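Local coordinates for seryl-tRNA synthetase (PDB 2ZR2) that activates serine with ATP and attaches it to tRNA(Ser), working as a homodimeric class II aminoacyl-tRNA synthetase, at the adenosine monophosphate site. Coordinates in Å, arbitrary orientation; residue numbers count along the deposited sequence, not the author numbering.

The adenosine monophosphate site. Residues 283, 285, 297-299, 302, 304, 370-373, 406, 409, 411-412. With AMP (adenosine monophosphate), chain B.
Arg283, bent at chi2 and chi3 (-99° and -75°), passes the N7 side of the adenine and reaches the phosphate end-on: NH2 makes a salt bridge to the phosphate oxygen O3P of AMP at 2.8 Å, almost in the guanidinium plane, while N7 lies over one guanidinium face. The base itself is sandwiched. Phe302, its CG in the crowded position between backbone N and carbonyl carbon (chi1 54°), lays its ring nearly parallel against one face of both purine rings, 3.6 Å between its centroid and that of the six-membered ring. Against the opposite face lies the guanidinium of Arg412, a cation-pi contact, whose own far side rests on the Phe297 ring. Arg412 NE bonds to Phe297 O at 2.8 Å, and NH2 reaches Glu370 O. An alanine in place of Arg412 would lose this bridge between two carbonyls and would probably leave one adenine face and the ribose C2' poorly packed. At the rim, Val299 N donates to AMP N1 at 3.1 Å and N6 donates to Glu285 OE2 from above the carboxylate plane, a pattern that matches adenine and would disfavour guanine; Ser411 OG donates to N3, which either purine offers. Extended Glu370 accepts the ribose 3'-hydroxyl through OE1, and the 2'-hydroxyl bonds weakly to Val371 O. Phe302 and Arg412 on adenine, with Arg283 at the phosphate, are the class II signature of motifs 2 and 3; AMP is modelled in this ATP complex, and the pocket holds that moiety of ATP for serine activation.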
# COMPACT_ATOMS: atom_id res chain seq x y z
N ARG A 283 6.07 5.84 3.80
CA ARG A 283 7.25 6.32 4.53
C ARG A 283 6.92 6.58 5.98
O ARG A 283 5.89 7.17 6.30
CB ARG A 283 7.78 7.62 3.92
CG ARG A 283 7.40 7.83 2.47
CD ARG A 283 8.48 7.45 1.49
NE ARG A 283 9.53 8.46 1.48
CZ ARG A 283 10.13 8.90 0.38
NH1 ARG A 283 9.80 8.43 -0.81
NH2 ARG A 283 11.09 9.81 0.49
N GLU A 285 8.75 8.46 7.93
CA GLU A 285 9.04 9.86 8.21
C GLU A 285 9.38 9.99 9.69
O GLU A 285 9.01 10.98 10.32
CB GLU A 285 7.85 10.75 7.87
CG GLU A 285 7.66 11.02 6.38
CD GLU A 285 8.91 11.60 5.71
OE1 GLU A 285 9.69 12.31 6.39
OE2 GLU A 285 9.10 11.36 4.50
N PHE A 297 1.90 17.66 2.42
CA PHE A 297 3.24 17.90 1.90
C PHE A 297 4.20 16.80 2.30
O PHE A 297 4.97 16.31 1.49
CB PHE A 297 3.79 19.23 2.40
CG PHE A 297 5.11 19.59 1.80
CD1 PHE A 297 5.21 19.92 0.44
CD2 PHE A 297 6.28 19.53 2.57
CE1 PHE A 297 6.45 20.20 -0.15
CE2 PHE A 297 7.54 19.81 1.99
CZ PHE A 297 7.62 20.14 0.62
N ARG A 298 4.15 16.42 3.58
CA ARG A 298 5.02 15.38 4.10
C ARG A 298 4.14 14.42 4.90
O ARG A 298 3.92 14.60 6.10
CB ARG A 298 6.11 15.99 5.00
CG ARG A 298 7.03 14.93 5.60
CD ARG A 298 8.08 15.49 6.55
NE ARG A 298 9.07 16.29 5.85
CZ ARG A 298 9.01 17.61 5.73
NH1 ARG A 298 8.01 18.28 6.27
NH2 ARG A 298 9.95 18.25 5.05
N VAL A 299 3.66 13.39 4.22
CA VAL A 299 2.77 12.42 4.86
C VAL A 299 3.30 11.00 4.80
O VAL A 299 4.35 10.74 4.23
CB VAL A 299 1.40 12.46 4.16
CG1 VAL A 299 0.71 13.77 4.42
CG2 VAL A 299 1.61 12.31 2.66
N PHE A 302 1.66 8.52 -0.27
CA PHE A 302 1.42 9.38 -1.43
C PHE A 302 1.62 8.59 -2.70
O PHE A 302 2.26 7.54 -2.68
CB PHE A 302 2.35 10.60 -1.45
CG PHE A 302 3.81 10.28 -1.35
CD1 PHE A 302 4.37 9.90 -0.13
CD2 PHE A 302 4.63 10.35 -2.47
CE1 PHE A 302 5.74 9.60 -0.03
CE2 PHE A 302 6.00 10.06 -2.38
CZ PHE A 302 6.55 9.68 -1.16
N LYS A 304 3.04 8.30 -6.59
CA LYS A 304 4.15 8.84 -7.36
C LYS A 304 4.48 8.06 -8.62
O LYS A 304 4.64 6.84 -8.61
CB LYS A 304 5.40 8.95 -6.50
CG LYS A 304 6.61 9.46 -7.28
CD LYS A 304 7.77 9.88 -6.37
CE LYS A 304 8.30 8.70 -5.57
NZ LYS A 304 8.53 7.51 -6.44
N GLU A 370 10.98 21.20 -2.39
CA GLU A 370 11.25 20.09 -3.29
C GLU A 370 9.96 19.49 -3.78
O GLU A 370 9.02 19.28 -3.03
CB GLU A 370 12.05 18.99 -2.60
CG GLU A 370 12.22 17.76 -3.47
CD GLU A 370 12.83 16.59 -2.74
OE1 GLU A 370 12.80 15.46 -3.28
OE2 GLU A 370 13.35 16.81 -1.62
N VAL A 371 9.95 19.18 -5.07
CA VAL A 371 8.78 18.60 -5.66
C VAL A 371 9.20 17.37 -6.50
O VAL A 371 8.40 16.48 -6.76
CB VAL A 371 8.05 19.70 -6.45
CG1 VAL A 371 8.48 19.70 -7.91
CG2 VAL A 371 6.56 19.58 -6.24
N VAL A 372 10.46 17.31 -6.93
CA VAL A 372 10.97 16.13 -7.66
C VAL A 372 12.46 15.98 -7.44
O VAL A 372 13.16 16.93 -7.12
CB VAL A 372 10.70 16.13 -9.22
CG1 VAL A 372 9.60 17.06 -9.59
CG2 VAL A 372 11.97 16.42 -9.98
N SER A 373 12.95 14.76 -7.63
CA SER A 373 14.37 14.51 -7.46
C SER A 373 14.90 13.47 -8.47
O SER A 373 14.32 12.39 -8.64
CB SER A 373 14.64 14.06 -6.03
OG SER A 373 16.03 13.99 -5.80
N THR A 406 11.69 11.54 -10.10
CA THR A 406 10.27 11.71 -9.92
C THR A 406 9.76 12.18 -11.27
O THR A 406 10.52 12.73 -12.06
CB THR A 406 10.01 12.83 -8.90
OG1 THR A 406 10.77 12.58 -7.72
CG2 THR A 406 8.53 12.92 -8.55
N ALA A 409 4.82 13.37 -8.06
CA ALA A 409 4.41 12.76 -6.82
C ALA A 409 3.20 13.65 -6.59
O ALA A 409 3.33 14.84 -6.33
CB ALA A 409 5.46 12.96 -5.76
N SER A 411 1.01 14.19 -4.21
CA SER A 411 0.95 14.94 -2.96
C SER A 411 1.45 16.39 -3.16
O SER A 411 0.67 17.34 -3.06
CB SER A 411 1.82 14.26 -1.91
OG SER A 411 3.13 14.03 -2.47
N ARG A 412 2.73 16.54 -3.46
CA ARG A 412 3.31 17.86 -3.63
C ARG A 412 2.91 18.59 -4.90
O ARG A 412 2.77 19.82 -4.90
CB ARG A 412 4.82 17.75 -3.50
CG ARG A 412 5.18 17.19 -2.14
CD ARG A 412 6.65 17.25 -1.85
NE ARG A 412 6.92 16.85 -0.48
CZ ARG A 412 8.13 16.81 0.08
NH1 ARG A 412 8.26 16.44 1.35
NH2 ARG A 412 9.21 17.15 -0.62
P AMP B . 12.80 10.73 -2.80
O1P AMP B . 13.67 11.36 -3.82
O2P AMP B . 12.06 9.34 -3.08
O3P AMP B . 12.94 11.05 -1.22
O5' AMP B . 11.45 11.62 -2.97
C5' AMP B . 11.04 12.07 -4.26
C4' AMP B . 9.76 12.88 -4.17
O4' AMP B . 8.72 12.13 -3.52
C3' AMP B . 9.91 14.14 -3.32
O3' AMP B . 10.51 15.18 -4.10
C2' AMP B . 8.45 14.49 -3.12
O2' AMP B . 7.90 15.04 -4.32
C1' AMP B . 7.84 13.11 -2.83
N9 AMP B . 7.88 12.81 -1.36
C8 AMP B . 8.91 12.30 -0.67
N7 AMP B . 8.55 12.13 0.60
C5 AMP B . 7.29 12.54 0.72
C6 AMP B . 6.39 12.61 1.78
N6 AMP B . 6.74 12.20 2.99
N1 AMP B . 5.14 13.08 1.57
C2 AMP B . 4.75 13.49 0.35
N3 AMP B . 5.60 13.44 -0.69
C4 AMP B . 6.86 12.97 -0.52